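Local coordinates for protein UDP-N-Acetylglucosamine 2-Epimerase (Thermus thermophilus, PDB 1V4V) that probably interconverts UDP-N-acetylglucosamine and its C2 epimer UDP-N-acetylmannosamine, as a two-domain GT-B-fold isomerase that forms a homodimer, at residues K345-R359 with L365-P376. Residues are numbered along the deposited sequence; the frame is centred on the assembly and turned at random.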
ATOM      1  N   LYS A 345      -7.486 -34.181   7.382  1.00 29.93           N
ATOM      2  CA  LYS A 345      -7.804 -32.923   6.717  1.00 30.92           C
ATOM      3  C   LYS A 345      -6.520 -32.115   6.552  1.00 28.63           C
ATOM      4  O   LYS A 345      -5.783 -31.918   7.515  1.00 28.97           O
ATOM      5  CB  LYS A 345      -8.812 -32.125   7.554  1.00 33.18           C
ATOM      6  CG  LYS A 345      -9.139 -30.752   6.987  1.00 35.92           C
ATOM      7  CD  LYS A 345      -9.975 -29.933   7.953  1.00 39.61           C
ATOM      8  CE  LYS A 345     -10.141 -28.501   7.453  1.00 41.13           C
ATOM      9  NZ  LYS A 345     -10.784 -28.452   6.113  1.00 43.07           N
ATOM     10  N   ASN A 346      -6.249 -31.662   5.333  1.00 28.91           N
ATOM     11  CA  ASN A 346      -5.050 -30.867   5.076  1.00 29.31           C
ATOM     12  C   ASN A 346      -5.256 -29.503   5.734  1.00 29.58           C
ATOM     13  O   ASN A 346      -6.176 -28.773   5.371  1.00 29.18           O
ATOM     14  CB  ASN A 346      -4.846 -30.686   3.570  1.00 31.10           C
ATOM     15  CG  ASN A 346      -3.565 -29.951   3.247  1.00 31.77           C
ATOM     16  OD1 ASN A 346      -3.272 -28.909   3.830  1.00 34.31           O
ATOM     17  ND2 ASN A 346      -2.793 -30.487   2.307  1.00 35.20           N
ATOM     18  N   PRO A 347      -4.399 -29.141   6.701  1.00 29.00           N
ATOM     19  CA  PRO A 347      -4.513 -27.858   7.403  1.00 29.75           C
ATOM     20  C   PRO A 347      -4.080 -26.643   6.585  1.00 30.05           C
ATOM     21  O   PRO A 347      -4.162 -25.516   7.067  1.00 30.52           O
ATOM     22  CB  PRO A 347      -3.626 -28.067   8.618  1.00 29.12           C
ATOM     23  CG  PRO A 347      -2.493 -28.853   8.026  1.00 29.67           C
ATOM     24  CD  PRO A 347      -3.216 -29.886   7.174  1.00 28.82           C
ATOM     25  N   TYR A 348      -3.628 -26.871   5.354  1.00 29.60           N
ATOM     26  CA  TYR A 348      -3.169 -25.778   4.496  1.00 31.74           C
ATOM     27  C   TYR A 348      -4.171 -25.382   3.417  1.00 31.21           C
ATOM     28  O   TYR A 348      -4.182 -24.239   2.964  1.00 32.31           O
ATOM     29  CB  TYR A 348      -1.850 -26.158   3.823  1.00 32.85           C
ATOM     30  CG  TYR A 348      -0.822 -26.725   4.773  1.00 35.11           C
ATOM     31  CD1 TYR A 348      -0.224 -25.927   5.748  1.00 36.29           C
ATOM     32  CD2 TYR A 348      -0.460 -28.070   4.707  1.00 35.85           C
ATOM     33  CE1 TYR A 348       0.716 -26.462   6.640  1.00 37.85           C
ATOM     34  CE2 TYR A 348       0.473 -28.609   5.588  1.00 38.66           C
ATOM     35  CZ  TYR A 348       1.055 -27.801   6.550  1.00 37.66           C
ATOM     36  OH  TYR A 348       1.969 -28.345   7.426  1.00 42.35           O
ATOM     37  N   GLY A 349      -5.006 -26.326   3.000  1.00 31.06           N
ATOM     38  CA  GLY A 349      -5.986 -26.041   1.966  1.00 30.35           C
ATOM     39  C   GLY A 349      -6.587 -27.328   1.439  1.00 30.74           C
ATOM     40  O   GLY A 349      -6.001 -28.394   1.618  1.00 29.91           O
ATOM     41  N   ASP A 350      -7.744 -27.234   0.788  1.00 30.38           N
ATOM     42  CA  ASP A 350      -8.423 -28.415   0.260  1.00 31.12           C
ATOM     43  C   ASP A 350      -8.103 -28.738  -1.202  1.00 32.02           C
ATOM     44  O   ASP A 350      -8.779 -29.558  -1.820  1.00 32.71           O
ATOM     45  CB  ASP A 350      -9.943 -28.275   0.451  1.00 31.46           C
ATOM     46  CG  ASP A 350     -10.536 -27.097  -0.316  1.00 34.34           C
ATOM     47  OD1 ASP A 350     -11.718 -26.769  -0.076  1.00 33.93           O
ATOM     48  OD2 ASP A 350      -9.831 -26.504  -1.161  1.00 34.21           O
ATOM     49  N   GLY A 351      -7.074 -28.095  -1.751  1.00 31.42           N
ATOM     50  CA  GLY A 351      -6.689 -28.353  -3.128  1.00 31.10           C
ATOM     51  C   GLY A 351      -7.505 -27.619  -4.174  1.00 32.64           C
ATOM     52  O   GLY A 351      -7.271 -27.773  -5.378  1.00 31.57           O
ATOM     53  N   LYS A 352      -8.459 -26.812  -3.723  1.00 30.57           N
ATOM     54  CA  LYS A 352      -9.305 -26.060  -4.639  1.00 31.66           C
ATOM     55  C   LYS A 352      -9.287 -24.549  -4.377  1.00 30.80           C
ATOM     56  O   LYS A 352     -10.247 -23.843  -4.681  1.00 28.97           O
ATOM     57  CB  LYS A 352     -10.733 -26.605  -4.564  1.00 35.17           C
ATOM     58  CG  LYS A 352     -10.796 -28.081  -4.952  1.00 39.09           C
ATOM     59  CD  LYS A 352     -12.166 -28.684  -4.743  1.00 43.50           C
ATOM     60  CE  LYS A 352     -12.178 -30.135  -5.205  1.00 46.35           C
ATOM     61  NZ  LYS A 352     -11.746 -30.259  -6.631  1.00 48.07           N
ATOM     62  N   ALA A 353      -8.184 -24.057  -3.822  1.00 29.05           N
ATOM     63  CA  ALA A 353      -8.043 -22.634  -3.536  1.00 28.59           C
ATOM     64  C   ALA A 353      -8.085 -21.830  -4.834  1.00 28.52           C
ATOM     65  O   ALA A 353      -8.628 -20.722  -4.875  1.00 28.81           O
ATOM     66  CB  ALA A 353      -6.730 -22.376  -2.802  1.00 28.22           C
ATOM     67  N   GLY A 354      -7.509 -22.399  -5.888  1.00 26.60           N
ATOM     68  CA  GLY A 354      -7.479 -21.735  -7.177  1.00 28.15           C
ATOM     69  C   GLY A 354      -8.873 -21.484  -7.706  1.00 29.04           C
ATOM     70  O   GLY A 354      -9.156 -20.427  -8.270  1.00 27.64           O
ATOM     71  N   LEU A 355      -9.754 -22.462  -7.525  1.00 29.54           N
ATOM     72  CA  LEU A 355     -11.128 -22.326  -7.986  1.00 30.24           C
ATOM     73  C   LEU A 355     -11.839 -21.229  -7.206  1.00 29.82           C
ATOM     74  O   LEU A 355     -12.637 -20.481  -7.767  1.00 29.60           O
ATOM     75  CB  LEU A 355     -11.879 -23.652  -7.824  1.00 31.68           C
ATOM     76  CG  LEU A 355     -13.333 -23.673  -8.304  1.00 33.69           C
ATOM     77  CD1 LEU A 355     -13.400 -23.276  -9.773  1.00 34.61           C
ATOM     78  CD2 LEU A 355     -13.915 -25.065  -8.100  1.00 35.72           C
HETATM   79  N   MSE A 356     -11.551 -21.135  -5.910  1.00 29.72           N
HETATM   80  CA  MSE A 356     -12.170 -20.108  -5.082  1.00 31.18           C
HETATM   81  C   MSE A 356     -11.691 -18.715  -5.476  1.00 29.55           C
HETATM   82  O   MSE A 356     -12.479 -17.769  -5.498  1.00 29.56           O
HETATM   83  CB  MSE A 356     -11.887 -20.358  -3.600  1.00 34.29           C
HETATM   84  CG  MSE A 356     -12.782 -21.422  -2.982  1.00 39.80           C
HETATM   85 SE   MSE A 356     -12.517 -21.568  -1.083  1.00 50.62          SE
HETATM   86  CE  MSE A 356     -12.719 -19.680  -0.671  1.00 39.71           C
ATOM     87  N   VAL A 357     -10.401 -18.586  -5.781  1.00 27.78           N
ATOM     88  CA  VAL A 357      -9.860 -17.298  -6.204  1.00 27.38           C
ATOM     89  C   VAL A 357     -10.556 -16.912  -7.504  1.00 27.74           C
ATOM     90  O   VAL A 357     -11.033 -15.783  -7.654  1.00 27.00           O
ATOM     91  CB  VAL A 357      -8.331 -17.373  -6.447  1.00 26.88           C
ATOM     92  CG1 VAL A 357      -7.833 -16.089  -7.118  1.00 25.82           C
ATOM     93  CG2 VAL A 357      -7.609 -17.584  -5.126  1.00 25.33           C
ATOM     94  N   ALA A 358     -10.632 -17.864  -8.433  1.00 25.38           N
ATOM     95  CA  ALA A 358     -11.271 -17.635  -9.726  1.00 27.25           C
ATOM     96  C   ALA A 358     -12.728 -17.216  -9.566  1.00 28.17           C
ATOM     97  O   ALA A 358     -13.197 -16.295 -10.237  1.00 28.58           O
ATOM     98  CB  ALA A 358     -11.182 -18.899 -10.587  1.00 27.40           C
ATOM     99  N   ARG A 359     -13.443 -17.895  -8.676  1.00 28.66           N
ATOM    100  CA  ARG A 359     -14.845 -17.578  -8.439  1.00 30.14           C
ATOM    101  C   ARG A 359     -14.976 -16.235  -7.731  1.00 29.94           C
ATOM    102  O   ARG A 359     -15.970 -15.532  -7.899  1.00 28.34           O
ATOM    103  CB  ARG A 359     -15.507 -18.684  -7.615  1.00 32.81           C
ATOM    104  CG  ARG A 359     -15.740 -19.961  -8.417  1.00 37.97           C
ATOM    105  CD  ARG A 359     -16.263 -21.096  -7.557  1.00 42.16           C
ATOM    106  NE  ARG A 359     -16.623 -22.260  -8.368  1.00 45.54           N
ATOM    107  CZ  ARG A 359     -16.971 -23.443  -7.869  1.00 47.53           C
ATOM    108  NH1 ARG A 359     -17.006 -23.627  -6.555  1.00 46.68           N
ATOM    109  NH2 ARG A 359     -17.294 -24.440  -8.684  1.00 46.09           N
ATOM    110  N   LEU A 365     -16.640  -9.344 -10.881  1.00 37.51           N
ATOM    111  CA  LEU A 365     -16.961  -8.928 -12.239  1.00 38.81           C
ATOM    112  C   LEU A 365     -18.430  -9.183 -12.577  1.00 40.63           C
ATOM    113  O   LEU A 365     -18.847  -9.020 -13.724  1.00 39.86           O
ATOM    114  CB  LEU A 365     -16.062  -9.661 -13.239  1.00 37.81           C
ATOM    115  CG  LEU A 365     -14.564  -9.342 -13.162  1.00 37.04           C
ATOM    116  CD1 LEU A 365     -13.795 -10.256 -14.095  1.00 36.54           C
ATOM    117  CD2 LEU A 365     -14.327  -7.883 -13.531  1.00 37.45           C
ATOM    118  N   GLY A 366     -19.204  -9.589 -11.574  1.00 42.35           N
ATOM    119  CA  GLY A 366     -20.620  -9.851 -11.772  1.00 44.37           C
ATOM    120  C   GLY A 366     -20.939 -11.028 -12.678  1.00 45.46           C
ATOM    121  O   GLY A 366     -21.917 -10.992 -13.425  1.00 46.64           O
ATOM    122  N   LEU A 367     -20.121 -12.074 -12.611  1.00 44.47           N
ATOM    123  CA  LEU A 367     -20.327 -13.263 -13.433  1.00 45.08           C
ATOM    124  C   LEU A 367     -20.572 -14.498 -12.573  1.00 45.42           C
ATOM    125  O   LEU A 367     -20.295 -15.621 -12.995  1.00 48.30           O
ATOM    126  CB  LEU A 367     -19.113 -13.509 -14.333  1.00 43.54           C
ATOM    127  CG  LEU A 367     -18.812 -12.488 -15.432  1.00 44.85           C
ATOM    128  CD1 LEU A 367     -17.551 -12.897 -16.179  1.00 44.57           C
ATOM    129  CD2 LEU A 367     -19.990 -12.405 -16.393  1.00 45.60           C
ATOM    130  N   GLY A 368     -21.087 -14.287 -11.367  1.00 44.91           N
ATOM    131  CA  GLY A 368     -21.352 -15.402 -10.477  1.00 43.84           C
ATOM    132  C   GLY A 368     -21.452 -14.980  -9.025  1.00 43.09           C
ATOM    133  O   GLY A 368     -21.134 -13.840  -8.688  1.00 43.98           O
ATOM    134  N   PRO A 369     -21.895 -15.882  -8.136  1.00 42.48           N
ATOM    135  CA  PRO A 369     -22.040 -15.605  -6.703  1.00 42.08           C
ATOM    136  C   PRO A 369     -20.719 -15.705  -5.939  1.00 41.91           C
ATOM    137  O   PRO A 369     -19.751 -16.285  -6.432  1.00 41.06           O
ATOM    138  CB  PRO A 369     -23.042 -16.664  -6.260  1.00 42.28           C
ATOM    139  CG  PRO A 369     -22.639 -17.836  -7.094  1.00 42.26           C
ATOM    140  CD  PRO A 369     -22.423 -17.221  -8.464  1.00 42.80           C
ATOM    141  N   ARG A 370     -20.687 -15.139  -4.734  1.00 42.57           N
ATOM    142  CA  ARG A 370     -19.486 -15.176  -3.902  1.00 42.92           C
ATOM    143  C   ARG A 370     -19.274 -16.573  -3.343  1.00 43.22           C
ATOM    144  O   ARG A 370     -20.150 -17.122  -2.674  1.00 42.80           O
ATOM    145  CB  ARG A 370     -19.602 -14.190  -2.735  1.00 43.40           C
ATOM    146  CG  ARG A 370     -18.419 -14.231  -1.768  1.00 43.12           C
ATOM    147  CD  ARG A 370     -18.639 -13.302  -0.580  1.00 44.91           C
ATOM    148  NE  ARG A 370     -17.515 -13.296   0.357  1.00 44.84           N
ATOM    149  CZ  ARG A 370     -17.101 -14.355   1.050  1.00 47.06           C
ATOM    150  NH1 ARG A 370     -16.071 -14.248   1.880  1.00 45.76           N
ATOM    151  NH2 ARG A 370     -17.714 -15.525   0.920  1.00 47.67           N
ATOM    152  N   PRO A 371     -18.102 -17.169  -3.606  1.00 43.34           N
ATOM    153  CA  PRO A 371     -17.822 -18.514  -3.099  1.00 43.70           C
ATOM    154  C   PRO A 371     -17.733 -18.488  -1.580  1.00 43.63           C
ATOM    155  O   PRO A 371     -17.538 -17.428  -0.986  1.00 42.93           O
ATOM    156  CB  PRO A 371     -16.486 -18.855  -3.756  1.00 42.94           C
ATOM    157  CG  PRO A 371     -15.806 -17.519  -3.810  1.00 43.77           C
ATOM    158  CD  PRO A 371     -16.924 -16.611  -4.294  1.00 42.87           C
ATOM    159  N   GLU A 372     -17.889 -19.648  -0.953  1.00 43.66           N
ATOM    160  CA  GLU A 372     -17.805 -19.735   0.499  1.00 43.72           C
ATOM    161  C   GLU A 372     -16.340 -19.880   0.897  1.00 41.30           C
ATOM    162  O   GLU A 372     -15.552 -20.480   0.169  1.00 40.98           O
ATOM    163  CB  GLU A 372     -18.605 -20.937   1.010  1.00 46.82           C
ATOM    164  CG  GLU A 372     -20.081 -20.897   0.645  1.00 51.79           C
ATOM    165  CD  GLU A 372     -20.873 -22.025   1.279  1.00 55.00           C
ATOM    166  OE1 GLU A 372     -20.515 -23.204   1.063  1.00 56.96           O
ATOM    167  OE2 GLU A 372     -21.858 -21.732   1.993  1.00 56.84           O
ATOM    168  N   ASP A 373     -15.984 -19.325   2.050  1.00 38.86           N
ATOM    169  CA  ASP A 373     -14.612 -19.390   2.548  1.00 36.54           C
ATOM    170  C   ASP A 373     -14.183 -20.804   2.924  1.00 36.51           C
ATOM    171  O   ASP A 373     -14.984 -21.600   3.418  1.00 34.16           O
ATOM    172  CB  ASP A 373     -14.446 -18.510   3.791  1.00 36.44           C
ATOM    173  CG  ASP A 373     -14.638 -17.037   3.504  1.00 37.77           C
ATOM    174  OD1 ASP A 373     -14.125 -16.559   2.474  0.50 38.12           O
ATOM    175  OD2 ASP A 373     -15.286 -16.353   4.323  0.50 40.58           O
ATOM    176  N   TRP A 374     -12.908 -21.097   2.696  1.00 35.89           N
ATOM    177  CA  TRP A 374     -12.340 -22.390   3.054  1.00 36.23           C
ATOM    178  C   TRP A 374     -12.321 -22.421   4.577  1.00 37.75           C
ATOM    179  O   TRP A 374     -12.035 -21.409   5.217  1.00 36.00           O
ATOM    180  CB  TRP A 374     -10.910 -22.508   2.515  1.00 33.89           C
ATOM    181  CG  TRP A 374     -10.125 -23.669   3.076  1.00 32.35           C
ATOM    182  CD1 TRP A 374     -10.282 -24.994   2.778  1.00 32.22           C
ATOM    183  CD2 TRP A 374      -9.058 -23.596   4.032  1.00 31.65           C
ATOM    184  NE1 TRP A 374      -9.373 -25.752   3.488  1.00 31.34           N
ATOM    185  CE2 TRP A 374      -8.611 -24.918   4.266  1.00 30.56           C
ATOM    186  CE3 TRP A 374      -8.433 -22.542   4.713  1.00 29.46           C
ATOM    187  CZ2 TRP A 374      -7.570 -25.212   5.153  1.00 32.87           C
ATOM    188  CZ3 TRP A 374      -7.395 -22.834   5.597  1.00 31.13           C
ATOM    189  CH2 TRP A 374      -6.975 -24.163   5.808  1.00 31.71           C
ATOM    190  N   LEU A 375     -12.626 -23.574   5.157  1.00 40.47           N
ATOM    191  CA  LEU A 375     -12.633 -23.701   6.606  1.00 43.56           C
ATOM    192  C   LEU A 375     -11.508 -24.601   7.088  1.00 44.70           C
ATOM    193  O   LEU A 375     -11.338 -25.713   6.591  1.00 45.23           O
ATOM    194  CB  LEU A 375     -13.977 -24.261   7.079  1.00 45.71           C
ATOM    195  CG  LEU A 375     -15.187 -23.336   6.930  1.00 47.62           C
ATOM    196  CD1 LEU A 375     -16.458 -24.092   7.282  1.00 48.32           C
ATOM    197  CD2 LEU A 375     -15.014 -22.121   7.834  1.00 48.44           C
ATOM    198  N   PRO A 376     -10.710 -24.124   8.054  1.00 46.15           N
ATOM    199  CA  PRO A 376      -9.608 -24.932   8.579  1.00 47.50           C
ATOM    200  C   PRO A 376     -10.140 -25.982   9.553  1.00 48.37           C
ATOM    201  O   PRO A 376     -11.369 -26.005   9.774  1.00 48.87           O
ATOM    202  CB  PRO A 376      -8.723 -23.896   9.263  1.00 48.79           C
ATOM    203  CG  PRO A 376      -9.720 -22.920   9.789  1.00 47.73           C
ATOM    204  CD  PRO A 376     -10.687 -22.766   8.629  1.00 47.35           C
ATOM    205  OXT PRO A 376      -9.326 -26.767  10.081  1.00 50.86           O
TER
HETATM  206  O   HOH W   1      -8.452 -28.503   4.045  1.00 30.15           O
HETATM  207  O   HOH W   2     -18.481 -16.553  -8.887  1.00 34.91           O
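Trp374 lays one face of its indole against the backbone of Tyr348 and Gly349, with Gly349 CA 3.3 Å above the ring plane. The six-membered end reaches Pro347, where Trp374 CH2 lies 3.4 Å from Pro347 O. Asp350 flanks the pyrrole side, its carboxylate plane turned 75° from the ring and OD1 3.7 Å from Trp374 CD1.

One water-mediated bond holds the indole N-H. Water 1 lies in the ring plane, accepts from Trp374 NE1 (3.0 Å) and Lys345 NZ, and donates to Asn346 O. The Lys345 chain runs extended and bends at its last torsion; NZ donates a hydrogen bond to Leu375 O (2.8 Å), nearly in line with the C=O (166°). Water 2 donates to both Arg359 O and Pro369 O. An alanine in place of Trp374 would probably leave a gap beside Gly349 and deprive water 1 of a donor.

Apolar packing continues along the helix. Selenomethionine Met356 sets SE 4.1 Å from Trp374 CB. Its methyl CE, bent in at chi3 (51°), makes a close contact with Glu372 O at 3.1 Å, not a hydrogen bond. Pro371 rests on Arg359, CB to CB 4.0 Å.

Backbone hydrogen bonding of Trp374 with Val173, and Pro371 touching Leu172, tie the tail to strand 171-173. Loop 345-352 returns the chain to the N-terminal domain, where helix 353-364 packs on helix 15-29 and the tail runs along it, as in GT-B folds.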